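Local coordinates for quinonprotein alcohol dehydrogenase-like protein (Bacteroides thetaiotaomicron VPI-5482, PDB 4R5O) that is of unknown function but binds calcium ions and joins an immunoglobulin-like beta-sandwich domain to a seven-bladed beta-propeller, at residues A[136-141]-A[153-158]; A[164-169]-A[180-185]; A[270-275]-A[307-312]; A[285-290]-A[302-307]. All coordinates share one frame; numbering follows the deposited sequence.

Contact 1: residues A[136-141]-A[153-158]; sequences LGIGNY and FYLLVG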
# COMPACT_ATOMS: atom_id res chain seq x y z
N LEU A 136 9.29 -5.07 -3.79
CA LEU A 136 8.04 -5.20 -4.55
C LEU A 136 8.27 -4.92 -6.05
O LEU A 136 7.33 -5.04 -6.84
CB LEU A 136 6.97 -4.24 -3.98
CG LEU A 136 6.51 -4.45 -2.55
CD1 LEU A 136 5.77 -3.25 -2.04
CD2 LEU A 136 5.65 -5.67 -2.44
N GLY A 137 9.53 -4.57 -6.40
CA GLY A 137 10.01 -4.29 -7.75
C GLY A 137 9.25 -3.24 -8.53
O GLY A 137 9.03 -3.39 -9.73
N ILE A 138 8.85 -2.16 -7.86
CA ILE A 138 8.09 -1.08 -8.48
C ILE A 138 9.09 -0.03 -8.95
O ILE A 138 9.59 0.78 -8.15
CB ILE A 138 7.02 -0.51 -7.53
CG1 ILE A 138 6.12 -1.64 -6.98
CG2 ILE A 138 6.23 0.60 -8.21
CD1 ILE A 138 5.24 -1.30 -5.82
N GLY A 139 9.40 -0.07 -10.24
CA GLY A 139 10.31 0.88 -10.87
C GLY A 139 9.66 2.22 -11.06
O GLY A 139 8.46 2.37 -10.80
N ASN A 140 10.42 3.21 -11.55
CA ASN A 140 9.95 4.58 -11.77
C ASN A 140 8.86 4.66 -12.84
O ASN A 140 8.01 5.54 -12.76
CB ASN A 140 11.11 5.48 -12.20
CG ASN A 140 12.23 5.62 -11.18
OD1 ASN A 140 12.08 5.42 -9.96
ND2 ASN A 140 13.38 6.04 -11.68
N TYR A 141 8.89 3.76 -13.83
CA TYR A 141 7.94 3.76 -14.94
C TYR A 141 6.86 2.65 -14.75
O TYR A 141 6.05 2.39 -15.66
CB TYR A 141 8.70 3.59 -16.28
CG TYR A 141 9.68 4.72 -16.54
CD1 TYR A 141 9.27 5.89 -17.18
CD2 TYR A 141 11.01 4.63 -16.13
CE1 TYR A 141 10.16 6.95 -17.40
CE2 TYR A 141 11.90 5.69 -16.33
CZ TYR A 141 11.47 6.85 -16.96
OH TYR A 141 12.34 7.90 -17.17
N PHE A 153 -3.39 -6.64 1.74
CA PHE A 153 -3.07 -5.68 0.71
C PHE A 153 -2.79 -6.45 -0.56
O PHE A 153 -1.82 -7.21 -0.61
CB PHE A 153 -1.92 -4.73 1.07
CG PHE A 153 -2.07 -3.84 2.28
CD1 PHE A 153 -3.26 -3.14 2.49
CD2 PHE A 153 -0.98 -3.57 3.11
CE1 PHE A 153 -3.38 -2.26 3.59
CE2 PHE A 153 -1.09 -2.67 4.18
CZ PHE A 153 -2.30 -2.03 4.42
N TYR A 154 -3.69 -6.36 -1.54
CA TYR A 154 -3.50 -7.01 -2.82
C TYR A 154 -2.85 -6.03 -3.74
O TYR A 154 -3.45 -5.00 -4.01
CB TYR A 154 -4.81 -7.55 -3.40
CG TYR A 154 -5.48 -8.57 -2.51
CD1 TYR A 154 -5.06 -9.90 -2.51
CD2 TYR A 154 -6.55 -8.22 -1.70
CE1 TYR A 154 -5.68 -10.84 -1.70
CE2 TYR A 154 -7.18 -9.16 -0.90
CZ TYR A 154 -6.74 -10.47 -0.90
OH TYR A 154 -7.38 -11.40 -0.12
N LEU A 155 -1.61 -6.29 -4.14
CA LEU A 155 -0.84 -5.40 -5.01
C LEU A 155 -0.70 -6.00 -6.40
O LEU A 155 -0.32 -7.17 -6.56
CB LEU A 155 0.55 -5.10 -4.39
CG LEU A 155 1.68 -4.59 -5.30
CD1 LEU A 155 1.42 -3.17 -5.81
CD2 LEU A 155 2.99 -4.62 -4.61
N LEU A 156 -0.99 -5.17 -7.42
CA LEU A 156 -0.78 -5.45 -8.83
C LEU A 156 0.23 -4.45 -9.34
O LEU A 156 -0.02 -3.24 -9.26
CB LEU A 156 -2.09 -5.43 -9.65
CG LEU A 156 -1.94 -5.50 -11.17
CD1 LEU A 156 -1.49 -6.87 -11.61
CD2 LEU A 156 -3.24 -5.17 -11.83
N VAL A 157 1.37 -4.95 -9.88
CA VAL A 157 2.42 -4.10 -10.43
C VAL A 157 2.21 -4.03 -11.96
O VAL A 157 2.18 -5.04 -12.64
CB VAL A 157 3.86 -4.57 -10.04
CG1 VAL A 157 4.91 -3.60 -10.56
CG2 VAL A 157 4.02 -4.73 -8.53
N GLY A 158 2.01 -2.82 -12.45
CA GLY A 158 1.87 -2.56 -13.88
C GLY A 158 3.27 -2.31 -14.41
O GLY A 158 3.83 -1.24 -14.18

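Contact 2: residues A[164-169]-A[180-185]; sequences RDHFYI and SAVVGA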
# COMPACT_ATOMS: atom_id res chain seq x y z
N ARG A 164 8.21 -12.10 -14.14
CA ARG A 164 8.34 -11.62 -12.78
C ARG A 164 6.99 -11.69 -12.10
O ARG A 164 5.99 -11.86 -12.78
CB ARG A 164 8.89 -10.20 -12.72
CG ARG A 164 8.06 -9.16 -13.46
CD ARG A 164 8.33 -7.79 -12.91
NE ARG A 164 7.89 -7.69 -11.53
CZ ARG A 164 8.05 -6.64 -10.75
NH1 ARG A 164 8.71 -5.57 -11.20
NH2 ARG A 164 7.59 -6.65 -9.50
N ASP A 165 6.96 -11.59 -10.78
CA ASP A 165 5.72 -11.56 -10.03
C ASP A 165 5.05 -10.21 -10.24
O ASP A 165 5.71 -9.16 -10.14
CB ASP A 165 5.97 -11.86 -8.53
CG ASP A 165 6.38 -13.31 -8.24
OD1 ASP A 165 6.15 -14.18 -9.11
OD2 ASP A 165 6.89 -13.57 -7.14
N HIS A 166 3.75 -10.23 -10.58
CA HIS A 166 2.97 -8.99 -10.77
C HIS A 166 1.96 -8.82 -9.63
O HIS A 166 1.66 -7.70 -9.22
CB HIS A 166 2.25 -8.99 -12.11
CG HIS A 166 3.16 -9.27 -13.25
ND1 HIS A 166 3.21 -10.53 -13.84
CD2 HIS A 166 4.09 -8.48 -13.83
CE1 HIS A 166 4.12 -10.44 -14.79
NE2 HIS A 166 4.68 -9.23 -14.82
N PHE A 167 1.46 -9.92 -9.10
CA PHE A 167 0.46 -9.88 -8.05
C PHE A 167 1.05 -10.35 -6.73
O PHE A 167 1.67 -11.41 -6.66
CB PHE A 167 -0.74 -10.76 -8.47
CG PHE A 167 -1.94 -10.63 -7.58
CD1 PHE A 167 -2.92 -9.68 -7.86
CD2 PHE A 167 -2.11 -11.46 -6.48
CE1 PHE A 167 -4.03 -9.55 -7.04
CE2 PHE A 167 -3.21 -11.31 -5.64
CZ PHE A 167 -4.17 -10.36 -5.93
N TYR A 168 0.87 -9.55 -5.69
CA TYR A 168 1.40 -9.79 -4.35
C TYR A 168 0.31 -9.73 -3.28
O TYR A 168 -0.56 -8.86 -3.35
CB TYR A 168 2.47 -8.73 -4.02
CG TYR A 168 3.69 -8.75 -4.93
CD1 TYR A 168 3.66 -8.15 -6.18
CD2 TYR A 168 4.91 -9.24 -4.48
CE1 TYR A 168 4.77 -8.15 -7.01
CE2 TYR A 168 6.04 -9.25 -5.30
CZ TYR A 168 5.97 -8.69 -6.56
OH TYR A 168 7.10 -8.68 -7.34
N ILE A 169 0.39 -10.64 -2.28
CA ILE A 169 -0.48 -10.64 -1.11
C ILE A 169 0.42 -10.33 0.08
O ILE A 169 1.38 -11.07 0.36
CB ILE A 169 -1.34 -11.91 -0.88
CG1 ILE A 169 -2.05 -12.39 -2.16
CG2 ILE A 169 -2.33 -11.69 0.31
CD1 ILE A 169 -2.71 -13.73 -1.99
N SER A 180 3.01 -14.30 -3.83
CA SER A 180 3.11 -13.52 -5.07
C SER A 180 3.15 -14.47 -6.28
O SER A 180 3.47 -15.66 -6.13
CB SER A 180 4.32 -12.60 -5.07
OG SER A 180 5.53 -13.33 -4.98
N ALA A 181 2.78 -13.96 -7.46
CA ALA A 181 2.74 -14.77 -8.67
C ALA A 181 2.80 -13.91 -9.93
O ALA A 181 2.60 -12.70 -9.89
CB ALA A 181 1.46 -15.60 -8.72
N VAL A 182 3.10 -14.57 -11.04
CA VAL A 182 3.17 -14.01 -12.38
C VAL A 182 1.76 -13.94 -12.92
O VAL A 182 0.99 -14.87 -12.70
CB VAL A 182 4.10 -14.90 -13.27
CG1 VAL A 182 4.13 -14.44 -14.73
CG2 VAL A 182 5.50 -15.00 -12.69
N VAL A 183 1.40 -12.86 -13.62
CA VAL A 183 0.08 -12.71 -14.26
C VAL A 183 0.38 -12.35 -15.71
O VAL A 183 0.21 -13.18 -16.61
CB VAL A 183 -0.87 -11.72 -13.54
CG1 VAL A 183 -2.24 -11.68 -14.22
CG2 VAL A 183 -1.02 -12.04 -12.06
N GLY A 184 0.92 -11.17 -15.91
CA GLY A 184 1.34 -10.67 -17.22
C GLY A 184 1.86 -9.26 -17.15
O GLY A 184 1.62 -8.53 -16.17
N ALA A 185 2.59 -8.86 -18.19
CA ALA A 185 3.11 -7.51 -18.37
C ALA A 185 2.00 -6.52 -18.74
O ALA A 185 1.01 -6.90 -19.40
CB ALA A 185 4.17 -7.51 -19.46

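Contact 3: residues A[270-275]-A[307-312]; sequences LDIIQK and FTLEKV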
# COMPACT_ATOMS: atom_id res chain seq x y z
N LEU A 270 -23.91 2.02 -18.67
CA LEU A 270 -24.71 2.97 -17.91
C LEU A 270 -24.58 4.31 -18.59
O LEU A 270 -23.56 4.55 -19.22
CB LEU A 270 -24.30 3.05 -16.41
CG LEU A 270 -24.64 1.86 -15.50
CD1 LEU A 270 -24.07 2.08 -14.12
CD2 LEU A 270 -26.15 1.64 -15.41
N ASP A 271 -25.61 5.17 -18.51
CA ASP A 271 -25.56 6.48 -19.15
C ASP A 271 -24.70 7.42 -18.29
O ASP A 271 -25.22 8.30 -17.60
CB ASP A 271 -26.98 7.04 -19.39
CG ASP A 271 -27.09 8.33 -20.21
OD1 ASP A 271 -26.11 8.66 -20.95
OD2 ASP A 271 -28.15 8.98 -20.15
N ILE A 272 -23.36 7.18 -18.29
CA ILE A 272 -22.34 7.93 -17.56
C ILE A 272 -21.15 8.06 -18.50
O ILE A 272 -20.35 7.12 -18.60
CB ILE A 272 -21.94 7.34 -16.17
CG1 ILE A 272 -23.16 7.00 -15.29
CG2 ILE A 272 -20.92 8.28 -15.43
CD1 ILE A 272 -22.89 6.07 -14.15
N ILE A 273 -21.05 9.20 -19.22
CA ILE A 273 -19.96 9.50 -20.14
C ILE A 273 -18.73 9.87 -19.34
O ILE A 273 -18.76 10.79 -18.53
CB ILE A 273 -20.30 10.63 -21.18
CG1 ILE A 273 -21.74 10.56 -21.81
CG2 ILE A 273 -19.15 10.89 -22.19
CD1 ILE A 273 -22.07 9.39 -22.54
N GLN A 274 -17.63 9.17 -19.59
CA GLN A 274 -16.36 9.44 -18.94
C GLN A 274 -15.29 9.67 -20.00
O GLN A 274 -15.24 8.96 -21.02
CB GLN A 274 -15.98 8.31 -17.98
CG GLN A 274 -16.95 8.19 -16.80
CD GLN A 274 -16.61 7.09 -15.84
OE1 GLN A 274 -16.07 6.03 -16.22
NE2 GLN A 274 -17.04 7.26 -14.60
N LYS A 275 -14.49 10.72 -19.81
CA LYS A 275 -13.41 11.10 -20.73
C LYS A 275 -12.09 11.18 -19.97
O LYS A 275 -11.14 11.80 -20.44
CB LYS A 275 -13.73 12.44 -21.42
CG LYS A 275 -15.00 12.45 -22.28
CD LYS A 275 -15.20 13.80 -22.94
CE LYS A 275 -16.43 13.83 -23.81
NZ LYS A 275 -16.62 15.16 -24.44
N PHE A 307 -29.71 0.53 -10.30
CA PHE A 307 -28.79 1.09 -11.30
C PHE A 307 -29.47 2.25 -12.10
O PHE A 307 -29.04 2.59 -13.22
CB PHE A 307 -28.23 -0.00 -12.23
CG PHE A 307 -27.07 -0.77 -11.62
CD1 PHE A 307 -27.11 -1.19 -10.29
CD2 PHE A 307 -25.98 -1.14 -12.39
CE1 PHE A 307 -26.04 -1.88 -9.72
CE2 PHE A 307 -24.91 -1.86 -11.83
CZ PHE A 307 -24.94 -2.21 -10.49
N THR A 308 -30.46 2.93 -11.45
CA THR A 308 -31.03 4.17 -11.97
C THR A 308 -30.04 5.27 -11.53
O THR A 308 -29.31 5.09 -10.55
CB THR A 308 -32.50 4.41 -11.56
OG1 THR A 308 -32.60 4.46 -10.14
CG2 THR A 308 -33.45 3.37 -12.11
N LEU A 309 -30.01 6.38 -12.25
CA LEU A 309 -29.06 7.44 -12.00
C LEU A 309 -29.69 8.76 -11.62
O LEU A 309 -30.64 9.23 -12.28
CB LEU A 309 -28.24 7.66 -13.29
CG LEU A 309 -27.58 6.43 -13.96
CD1 LEU A 309 -26.90 6.81 -15.26
CD2 LEU A 309 -26.59 5.73 -13.01
N GLU A 310 -29.08 9.41 -10.63
CA GLU A 310 -29.39 10.77 -10.16
C GLU A 310 -28.15 11.58 -10.42
O GLU A 310 -27.06 11.13 -10.08
CB GLU A 310 -29.86 10.79 -8.69
CG GLU A 310 -30.25 12.15 -8.14
CD GLU A 310 -30.86 12.11 -6.75
OE1 GLU A 310 -31.81 11.32 -6.54
OE2 GLU A 310 -30.42 12.91 -5.88
N LYS A 311 -28.30 12.72 -11.11
CA LYS A 311 -27.17 13.56 -11.50
C LYS A 311 -27.32 15.00 -10.98
O LYS A 311 -28.34 15.64 -11.22
CB LYS A 311 -27.02 13.56 -13.03
CG LYS A 311 -26.73 12.19 -13.63
CD LYS A 311 -26.49 12.23 -15.10
CE LYS A 311 -26.26 10.84 -15.65
NZ LYS A 311 -25.96 10.90 -17.12
N VAL A 312 -26.26 15.50 -10.32
CA VAL A 312 -26.10 16.84 -9.77
C VAL A 312 -24.91 17.49 -10.46
O VAL A 312 -23.81 16.95 -10.35
CB VAL A 312 -25.92 16.83 -8.22
CG1 VAL A 312 -25.57 18.23 -7.70
CG2 VAL A 312 -27.15 16.27 -7.51

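Contact 4: residues A[285-290]-A[302-307]; sequences DGNVYT and KIKNDF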
# COMPACT_ATOMS: atom_id res chain seq x y z
N ASP A 285 -25.16 7.05 2.23
CA ASP A 285 -26.55 6.77 1.85
C ASP A 285 -26.71 5.32 1.28
O ASP A 285 -27.83 4.90 0.97
CB ASP A 285 -27.03 7.78 0.80
CG ASP A 285 -26.33 7.77 -0.54
OD1 ASP A 285 -25.31 7.07 -0.67
OD2 ASP A 285 -26.81 8.46 -1.45
N GLY A 286 -25.58 4.60 1.15
CA GLY A 286 -25.51 3.22 0.66
C GLY A 286 -25.45 3.12 -0.85
O GLY A 286 -25.52 2.02 -1.40
N ASN A 287 -25.31 4.28 -1.52
CA ASN A 287 -25.25 4.36 -2.98
C ASN A 287 -23.82 4.57 -3.46
O ASN A 287 -22.94 4.95 -2.67
CB ASN A 287 -26.16 5.48 -3.50
CG ASN A 287 -27.63 5.18 -3.37
OD1 ASN A 287 -28.43 6.02 -2.97
ND2 ASN A 287 -28.02 3.93 -3.59
N VAL A 288 -23.57 4.26 -4.75
CA VAL A 288 -22.26 4.40 -5.37
C VAL A 288 -22.30 5.64 -6.20
O VAL A 288 -23.27 5.89 -6.90
CB VAL A 288 -21.86 3.14 -6.18
CG1 VAL A 288 -20.71 3.43 -7.15
CG2 VAL A 288 -21.48 2.02 -5.22
N TYR A 289 -21.23 6.43 -6.09
CA TYR A 289 -21.06 7.68 -6.80
C TYR A 289 -19.84 7.68 -7.66
O TYR A 289 -18.79 7.19 -7.25
CB TYR A 289 -20.96 8.86 -5.80
CG TYR A 289 -22.24 9.19 -5.10
CD1 TYR A 289 -22.70 8.42 -4.04
CD2 TYR A 289 -22.93 10.37 -5.39
CE1 TYR A 289 -23.88 8.74 -3.36
CE2 TYR A 289 -24.10 10.71 -4.71
CZ TYR A 289 -24.57 9.90 -3.70
OH TYR A 289 -25.69 10.26 -3.01
N THR A 290 -19.95 8.28 -8.82
CA THR A 290 -18.83 8.51 -9.73
C THR A 290 -19.08 9.87 -10.37
O THR A 290 -20.00 10.57 -9.97
CB THR A 290 -18.65 7.35 -10.71
OG1 THR A 290 -17.37 7.49 -11.37
CG2 THR A 290 -19.80 7.22 -11.74
N LYS A 302 -25.09 9.61 -8.83
CA LYS A 302 -25.57 8.66 -7.83
C LYS A 302 -26.05 7.43 -8.56
O LYS A 302 -26.86 7.56 -9.46
CB LYS A 302 -26.67 9.32 -6.99
CG LYS A 302 -27.39 8.47 -5.96
CD LYS A 302 -28.48 9.36 -5.40
CE LYS A 302 -29.27 8.85 -4.24
NZ LYS A 302 -30.26 9.85 -3.77
N ILE A 303 -25.51 6.25 -8.21
CA ILE A 303 -25.91 5.00 -8.85
C ILE A 303 -26.71 4.26 -7.80
O ILE A 303 -26.13 3.83 -6.79
CB ILE A 303 -24.73 4.17 -9.44
CG1 ILE A 303 -23.74 5.07 -10.26
CG2 ILE A 303 -25.27 2.98 -10.27
CD1 ILE A 303 -22.33 4.42 -10.72
N LYS A 304 -28.03 4.18 -7.98
CA LYS A 304 -28.84 3.52 -6.96
C LYS A 304 -28.75 1.99 -7.16
O LYS A 304 -28.19 1.52 -8.16
CB LYS A 304 -30.28 4.05 -6.99
CG LYS A 304 -30.42 5.57 -6.81
CD LYS A 304 -31.90 5.95 -6.91
CE LYS A 304 -32.19 7.43 -6.81
NZ LYS A 304 -33.65 7.69 -6.87
N ASN A 305 -29.26 1.21 -6.17
CA ASN A 305 -29.30 -0.26 -6.14
C ASN A 305 -29.91 -0.85 -7.43
O ASN A 305 -29.50 -1.93 -7.86
CB ASN A 305 -30.11 -0.76 -4.93
CG ASN A 305 -29.58 -0.37 -3.54
OD1 ASN A 305 -28.59 0.38 -3.37
ND2 ASN A 305 -30.27 -0.87 -2.50
N ASP A 306 -30.89 -0.17 -8.02
CA ASP A 306 -31.55 -0.68 -9.22
C ASP A 306 -30.85 -0.15 -10.49
O ASP A 306 -31.34 -0.36 -11.61
CB ASP A 306 -33.05 -0.32 -9.21
CG ASP A 306 -33.40 1.17 -9.20
OD1 ASP A 306 -32.46 2.01 -9.09
OD2 ASP A 306 -34.61 1.49 -9.32
N PHE A 307 -29.71 0.53 -10.30
CA PHE A 307 -28.79 1.09 -11.30
C PHE A 307 -29.47 2.25 -12.10
O PHE A 307 -29.04 2.59 -13.22
CB PHE A 307 -28.23 -0.00 -12.23
CG PHE A 307 -27.07 -0.77 -11.62
CD1 PHE A 307 -27.11 -1.19 -10.29
CD2 PHE A 307 -25.98 -1.14 -12.39
CE1 PHE A 307 -26.04 -1.88 -9.72
CE2 PHE A 307 -24.91 -1.86 -11.83
CZ PHE A 307 -24.94 -2.21 -10.49

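Contact 1: residues A[136-141]-A[153-158]
The flat groups that touch Val157 are two backbone carbonyls, those of Leu136 and Gly137; no aromatic ring takes part. Leu136 O lies 3.7 Å from Val157 CG2. Gly137 O lies 4.2 Å from the other branch, Val157 CG1. Both oxygens also accept hydrogen bonds from the guanidinium of Arg164, which probably helps to hold this part of the loop in place. Beside these carbonyls the contact is apolar. Leu155 CD2 is the methyl that does most of the touching. It meets Leu136 CD2 at 3.6 Å, with the two side chains crossing obliquely, and it also lies near Leu136 CB and CD1. Residues 136-141 form the loop that leads from helix 126-129 into strand 143-149 of the beta-propeller. Strand 152-158 is the second strand of that four-stranded antiparallel sheet, so the loop lies against the sheet it is about to enter. Ile138 touches two residues of the strand. Its CG1 sits anti to the carbonyl carbon (chi1 -53°) and comes 4.0 Å from Val157 CG2. Its CD1 meets Leu155 CD2 tip to tip at 4.2 Å. Ile138 and Leu155 both touch Ala144 of strand 143-149 as well.

Contact 2: residues A[164-169]-A[180-185]
His166 meets residues 182-184 with almost every atom of its side chain. CB comes 4.1 Å from Gly184 O. CG sits anti to the carbonyl carbon (chi1 -52°), and beyond it the ring lies between two carbonyl oxygens. Gly184 O is 3.2 Å above one face, over the ring centre. Arg164 O is near the opposite face, offset toward the rim. ND1 accepts a nearly straight bond from Val183 N (3.0 Å, 175°), which lies close to the ring plane. CE1 comes 4.0 Å from Val182 CG1. NE2 bonds to Thr161 O, consistent with the ring proton being on NE2. An alanine here would leave Val183 N and Thr161 O without their ring partners, and the backbone at 183-184 would probably be freer to move. Ser180 OG donates to Asp165 OD2 (2.6 Å) from above the carboxylate plane; Ser180 OG also bonds to Tyr177 OH. Ser180 CB lies 3.5 Å from Tyr168 CD2. The backbone supplies the rest. Ala181 N bonds to Phe167 O, and Ala181 O accepts from both His166 N (2.8 Å) and Phe167 N (3.1 Å). His166 and Phe167 thus both face Ala181, a classic beta bulge at the open end of the antiparallel hairpin 167-171/177-181, which forms the outer half of a four-stranded propeller sheet.

Contact 3: residues A[270-275]-A[307-312]
Lys311 reaches Asp271 with CG anti to its own carbonyl carbon (chi1 -62°) and an extended chain beyond, which carries NZ to Asp271 O at 2.7 Å. Leu309 has the same first torsion (chi1 -51°). Its CD1 meets Ile272 CG1 at 3.7 Å, and its CD2 meets Ile272 CD1 at 3.9 Å; the two side chains are inclined to each other. Leu309 CD1 also lies beside Asp271 O, next to the lysine bond. At the other end Leu270 crosses Phe307 at about a right angle. Both Leu270 CD1 and CD2 come 4.1 Å from Phe307 CD2, and Leu270 CD2 is also near Phe307 O. The Phe307 ring meets Tyr250 edge-to-face. An inverse gamma turn is centred on Asp271, with a weak bond from Ile272 N to Leu270 O. The chain turns a corner here, between strands 268-270 and 272-274, both of which pair with strand 246-252. Strand 309-314 is an outermost strand of the next sheet along the chain. Lys311 NZ has a second partner, a salt bridge to Glu292 OE1. Asp271 OD2 lies 4.2 Å from Lys311 NZ, too far for a salt bridge. The ammonium group therefore joins the backbone oxygen of the turn to the carboxylate of Glu292, and the two nearby carboxylates would probably favour its positive charge.

Contact 4: residues A[285-290]-A[302-307]
Val288 and Ile303 pair at the open end of the beta hairpin 288-294/297-303, part of a four-stranded propeller sheet. Ile303 N bonds to Val288 O at 2.6 Å, and Val288 N makes a weak return bond to Ile303 O. On the Val288 face, Ile303 CD1 meets Val288 CG1 at 4.0 Å and Thr290 CG2 at 3.9 Å. On the other face, Tyr289 and Lys302 form the next, non-hydrogen-bonded pair. Their side chains lie side by side and point the same way. Lys302 CA sits over one face of the tyrosine ring, 4.2 Å from the centroid and 20° off the ring normal, a CH-pi contact. Lys302 CB comes 3.7 Å from Tyr289 CE2, and Lys302 CG and CD continue past OH. The hydroxyl donates to Asp285 OD2 (2.6 Å). Asp285 OD1 accepts from Asn287 N (2.9 Å), which makes an Asx turn. Tyr289 thus probably helps to hold the turn that leads into its own strand. An alanine here removes the hydroxyl, and would probably set the Asp285 carboxylate freer to turn and open a gap beside the aliphatic chain of Lys302. After Ile303 the chain leaves the hairpin through a type I turn, Lys304 to Phe307. Val288 and Ile303 pack on Leu237 of strand 235-239, Thr290 and Ile303 touch Ile272 of strand 272-274, and Tyr289 leans on Leu354.

How the contacts relate
The four contacts fall into two pairs in the beta-propeller. Contacts 1 and 2 share the sheet from strand 143-149 to strand 177-181, with centres 9 Å apart. They touch where strands 152-158 and 167-171 pair. Contacts 3 and 4 have centres 10 Å apart. Strands 288-294, 297-303 and 309-314 belong to one sheet, and contact 3 joins it to the preceding sheet through strand 272-274. Contacts of different pairs have centres 31 to 34 Å apart and do not touch. Along the chain contact 1 precedes contact 2, and both precede contact 3. Contact 4 lies within the span of contact 3, the two sharing Phe307. Contacts 1, 2 and 4 hold together parts of one sheet, or a loop against it, while contact 3 links two successive sheets.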